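Local coordinates for protein angel homolog 2 (Homo sapiens, PDB 6RW0) that acts as a 2',3'-cyclic phosphatase of the CCR4 deadenylase family and probably binds mRNA 3' untranslated regions, at residues I205-L210 against G262-Q267; E351-H356 against I361-I366. All coordinates share one frame; numbering follows the deposited sequence.

Contact 1: I205-L210 against G262-Q267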
# COMPACT_ATOMS: atom_id res chain seq x y z
N ILE A 205 10.79 -7.32 -10.82
CA ILE A 205 10.64 -5.88 -10.59
C ILE A 205 9.91 -5.63 -9.28
O ILE A 205 10.32 -4.77 -8.49
CB ILE A 205 9.97 -5.18 -11.78
CG1 ILE A 205 10.79 -5.39 -13.05
CG2 ILE A 205 9.80 -3.70 -11.44
CD1 ILE A 205 10.14 -4.81 -14.26
N LYS A 206 8.82 -6.36 -9.01
CA LYS A 206 8.06 -6.14 -7.78
C LYS A 206 8.93 -6.29 -6.54
O LYS A 206 8.85 -5.47 -5.62
CB LYS A 206 6.91 -7.13 -7.68
CG LYS A 206 5.66 -6.79 -8.40
CD LYS A 206 4.53 -7.57 -7.70
CE LYS A 206 3.17 -7.03 -8.07
NZ LYS A 206 2.78 -7.37 -9.44
N LEU A 207 9.70 -7.39 -6.45
CA LEU A 207 10.53 -7.61 -5.26
C LEU A 207 11.60 -6.55 -5.14
O LEU A 207 11.95 -6.14 -4.02
CB LEU A 207 11.18 -9.00 -5.30
CG LEU A 207 10.23 -10.12 -4.88
CD1 LEU A 207 10.85 -11.46 -5.20
CD2 LEU A 207 9.88 -10.03 -3.40
N THR A 208 12.14 -6.07 -6.26
CA THR A 208 13.17 -5.04 -6.20
C THR A 208 12.58 -3.71 -5.76
O THR A 208 13.18 -2.99 -4.97
CB THR A 208 13.89 -4.93 -7.55
OG1 THR A 208 14.40 -6.22 -7.93
CG2 THR A 208 15.07 -3.98 -7.48
N GLN A 209 11.39 -3.36 -6.28
CA GLN A 209 10.69 -2.17 -5.81
C GLN A 209 10.42 -2.25 -4.31
O GLN A 209 10.67 -1.30 -3.57
CB GLN A 209 9.38 -1.99 -6.59
CG GLN A 209 9.59 -1.68 -8.06
CD GLN A 209 8.30 -1.36 -8.80
OE1 GLN A 209 7.21 -1.68 -8.34
NE2 GLN A 209 8.44 -0.73 -9.96
N LEU A 210 9.92 -3.39 -3.85
CA LEU A 210 9.70 -3.56 -2.42
C LEU A 210 11.00 -3.38 -1.64
O LEU A 210 11.02 -2.70 -0.60
CB LEU A 210 9.09 -4.94 -2.15
CG LEU A 210 8.90 -5.30 -0.68
CD1 LEU A 210 7.91 -4.36 -0.03
CD2 LEU A 210 8.46 -6.73 -0.53
N GLY A 262 6.73 -14.86 -12.38
CA GLY A 262 5.31 -14.62 -12.32
C GLY A 262 4.60 -15.23 -11.14
O GLY A 262 3.39 -15.05 -11.01
N LYS A 263 5.31 -15.98 -10.28
CA LYS A 263 4.73 -16.58 -9.10
C LYS A 263 4.96 -15.75 -7.85
O LYS A 263 4.41 -16.06 -6.79
CB LYS A 263 5.27 -18.00 -8.90
CG LYS A 263 5.00 -18.93 -10.08
CD LYS A 263 3.53 -19.08 -10.41
CE LYS A 263 2.85 -20.06 -9.48
NZ LYS A 263 3.53 -21.38 -9.48
N VAL A 264 5.73 -14.67 -7.97
CA VAL A 264 6.09 -13.85 -6.82
C VAL A 264 4.86 -13.24 -6.17
O VAL A 264 4.72 -13.22 -4.94
CB VAL A 264 7.08 -12.76 -7.27
CG1 VAL A 264 7.24 -11.67 -6.24
CG2 VAL A 264 8.42 -13.37 -7.61
N SER A 265 3.95 -12.69 -6.98
CA SER A 265 2.85 -11.90 -6.46
C SER A 265 1.59 -12.70 -6.19
O SER A 265 0.70 -12.21 -5.48
CB SER A 265 2.46 -10.81 -7.46
OG SER A 265 1.88 -11.42 -8.61
N GLY A 266 1.47 -13.88 -6.79
CA GLY A 266 0.27 -14.71 -6.61
C GLY A 266 -0.91 -14.19 -7.42
O GLY A 266 -1.97 -14.73 -7.30
N GLN A 267 -0.72 -13.18 -8.26
CA GLN A 267 -1.80 -12.64 -9.12
C GLN A 267 -2.08 -13.65 -10.23
O GLN A 267 -1.19 -14.29 -10.59
CB GLN A 267 -1.40 -11.37 -9.85
CG GLN A 267 -1.23 -10.14 -8.97
CD GLN A 267 -0.36 -9.14 -9.68
OE1 GLN A 267 0.81 -9.36 -9.87
NE2 GLN A 267 -0.96 -8.04 -10.10

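Contact 2: E351-H356 against I361-I366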
# COMPACT_ATOMS: atom_id res chain seq x y z
N GLU A 351 -11.20 -12.41 2.26
CA GLU A 351 -11.40 -10.98 2.15
C GLU A 351 -10.88 -10.49 0.80
O GLU A 351 -9.87 -10.99 0.30
CB GLU A 351 -10.58 -10.26 3.22
CG GLU A 351 -11.06 -10.47 4.64
CD GLU A 351 -10.13 -9.91 5.71
OE1 GLU A 351 -8.97 -9.53 5.41
OE2 GLU A 351 -10.57 -9.87 6.88
N VAL A 352 -11.54 -9.48 0.24
CA VAL A 352 -11.05 -8.81 -0.96
C VAL A 352 -10.94 -7.32 -0.66
O VAL A 352 -11.63 -6.79 0.21
CB VAL A 352 -11.89 -9.07 -2.23
CG1 VAL A 352 -11.99 -10.56 -2.50
CG2 VAL A 352 -13.26 -8.42 -2.11
N THR A 353 -10.03 -6.65 -1.38
CA THR A 353 -9.87 -5.20 -1.30
C THR A 353 -10.09 -4.52 -2.65
O THR A 353 -10.06 -3.28 -2.70
CB THR A 353 -8.48 -4.81 -0.75
OG1 THR A 353 -7.43 -5.16 -1.66
CG2 THR A 353 -8.23 -5.48 0.59
N THR A 354 -10.32 -5.27 -3.72
CA THR A 354 -10.57 -4.72 -5.06
C THR A 354 -11.53 -5.67 -5.77
O THR A 354 -11.51 -6.87 -5.51
CB THR A 354 -9.25 -4.53 -5.81
OG1 THR A 354 -9.47 -3.81 -7.03
CG2 THR A 354 -8.59 -5.86 -6.16
N CYS A 355 -12.39 -5.12 -6.64
CA CYS A 355 -13.39 -5.97 -7.30
C CYS A 355 -13.91 -5.30 -8.58
O CYS A 355 -14.91 -4.58 -8.56
CB CYS A 355 -14.57 -6.30 -6.40
SG CYS A 355 -15.82 -7.42 -7.15
N HIS A 356 -13.28 -5.63 -9.71
CA HIS A 356 -13.76 -5.14 -11.00
C HIS A 356 -14.02 -6.31 -11.94
O HIS A 356 -14.07 -7.46 -11.50
CB HIS A 356 -12.84 -4.07 -11.58
CG HIS A 356 -11.43 -4.50 -11.81
ND1 HIS A 356 -11.09 -5.64 -12.50
CD2 HIS A 356 -10.26 -3.90 -11.48
CE1 HIS A 356 -9.77 -5.74 -12.56
NE2 HIS A 356 -9.25 -4.69 -11.95
N ILE A 361 -9.70 -9.66 -5.35
CA ILE A 361 -8.61 -10.20 -4.55
C ILE A 361 -8.24 -9.16 -3.49
O ILE A 361 -8.65 -8.00 -3.55
CB ILE A 361 -7.36 -10.55 -5.41
CG1 ILE A 361 -6.96 -9.36 -6.29
CG2 ILE A 361 -7.58 -11.83 -6.24
CD1 ILE A 361 -5.72 -9.60 -7.14
N THR A 362 -7.45 -9.58 -2.50
CA THR A 362 -6.77 -8.64 -1.62
C THR A 362 -5.41 -8.32 -2.25
O THR A 362 -4.62 -9.23 -2.49
CB THR A 362 -6.54 -9.22 -0.22
OG1 THR A 362 -7.75 -9.16 0.56
CG2 THR A 362 -5.45 -8.44 0.53
N VAL A 363 -5.16 -7.03 -2.51
CA VAL A 363 -3.85 -6.53 -2.91
C VAL A 363 -3.41 -5.34 -2.06
O VAL A 363 -2.28 -4.86 -2.21
CB VAL A 363 -3.79 -6.15 -4.41
CG1 VAL A 363 -3.90 -7.39 -5.25
CG2 VAL A 363 -4.85 -5.10 -4.75
N ASP A 364 -4.29 -4.84 -1.21
CA ASP A 364 -4.01 -3.69 -0.36
C ASP A 364 -3.78 -4.15 1.07
O ASP A 364 -4.45 -5.08 1.54
CB ASP A 364 -5.19 -2.72 -0.36
CG ASP A 364 -5.53 -2.23 -1.75
OD1 ASP A 364 -4.82 -1.35 -2.26
OD2 ASP A 364 -6.50 -2.76 -2.36
N TYR A 365 -2.85 -3.49 1.77
CA TYR A 365 -2.46 -3.89 3.12
C TYR A 365 -2.14 -2.68 3.98
O TYR A 365 -1.72 -1.63 3.49
CB TYR A 365 -1.19 -4.76 3.08
CG TYR A 365 -1.35 -5.99 2.23
CD1 TYR A 365 -1.85 -7.16 2.78
CD2 TYR A 365 -1.06 -5.99 0.88
CE1 TYR A 365 -2.04 -8.29 2.02
CE2 TYR A 365 -1.25 -7.12 0.10
CZ TYR A 365 -1.75 -8.27 0.68
OH TYR A 365 -1.95 -9.38 -0.08
N ILE A 366 -2.31 -2.86 5.29
CA ILE A 366 -1.66 -2.03 6.30
C ILE A 366 -0.79 -2.97 7.12
O ILE A 366 -1.31 -3.85 7.82
CB ILE A 366 -2.65 -1.27 7.19
CG1 ILE A 366 -3.54 -0.33 6.38
CG2 ILE A 366 -1.86 -0.46 8.22
CD1 ILE A 366 -4.69 0.31 7.17
O HOH W 1 -7.23 -8.72 3.42

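Contact 1: I205-L210 against G262-Q267
Lys206 reaches Gln267 from the opposite direction, its NZ giving Gln267 OE1 a 2.8 Å hydrogen bond. The ammonium sits above the amide, 36° out of the carbonyl plane, while Ser265 OG donates to the same OE1 over 2.6 Å in that plane, on a lone pair. Two donors thus grip one buried oxygen. Ser265 OG also accepts from Gln267 N at 3.2 Å, closing an ST turn that fixes the backbone carrying the amide. The lysine chain bends at its end (chi4 72°), and NZ is also hydrogen-bonded to the carbonyls of Leu197 and Tyr198, the latter also bound by Gln267 NE2. Helix 203-220 is the crossover of a beta-alpha-beta unit joining the parallel strands 189-195 and 231-236, and here it packs against the long loop that follows strand 253-255. Apolar packing is close as well where Leu207 leans across Val264, its CG 3.6 Å from Val264 CG1 and its CD1 near both valine methyls. Looser are the lysine methylenes over Ser265, with Lys206 CD 3.9 Å from Ser265 CB. The touching residues are all buried, and solvent reaches the loop at partly exposed Gly266, between Ser265 and Gln267.

Contact 2: E351-H356 against I361-I366
Thr353 and Asp364 form the shortest hydrogen bond between the two segments, with Thr353 OG1 donating to Asp364 OD2 over 2.7 Å. This lies at the bulged start of a beta hairpin made by strands 354-356 and 359-369. The hydroxyl meets the carboxylate on its anti side, 19° out of plane, and the same OG1 accepts from Val363 N at 3.1 Å. Placing OG1 between the backbone N and the carbonyl carbon (chi1 68°) lets one hydroxyl serve both partners. Asp364 OD2 is also bound by His418 ND1, a pairing reminiscent of the active-site Asp-His pair in DNase I-like enzymes; Thr353 is thus placed as a probable second-shell residue, holding the oxygen that His418 also binds. A valine in place of Thr353 would probably leave the amide of Val363 without its acceptor and Asp364 OD2 with one bond fewer, held mainly by His418.

The backbone is stitched by a classic beta bulge, in which Thr353 and Thr354 both face Ile361. Ile361 O accepts from Thr353 N at 2.9 Å, above the carbonyl plane, and from Thr354 N at 3.2 Å, nearly along the C=O axis. Farther out, Thr362 OG1 donates to Glu351 O over 2.8 Å, approaching well above the carbonyl plane, and a water bridges that hydroxyl to Glu351 OE1.

Packing completes the contact. Thr354, whose hydroxyl is taken by Asp417 O and whose side chain lies about 6 Å from the bound magnesium ion, runs alongside Ile361 in the same direction. Thr354 CG2 rests 3.9 Å from Ile361 CG1 and 4.1 Å from Val363 CG2.

Contact 1 closes before contact 2 opens along the chain, and all four segments fall within the Endonuclease/Exonuclease/phosphatase family region. Their centres are 16 Å apart and their nearest atoms about 5 Å, without touching. One sheet connects them: helix 203-220 of contact 1 leads into strand 231-236, which pairs antiparallel with strand 359-369 of contact 2. The loop after strand 231-236 adds a second connection, since the Tyr365 hydroxyl is hydrogen-bonded to the carbonyl of Ser239, which also touches the side chain of Ser265. The side chain of Gln267 is about 10 Å from the bound magnesium ion, so both contacts lie near the metal site, contact 2 the closer.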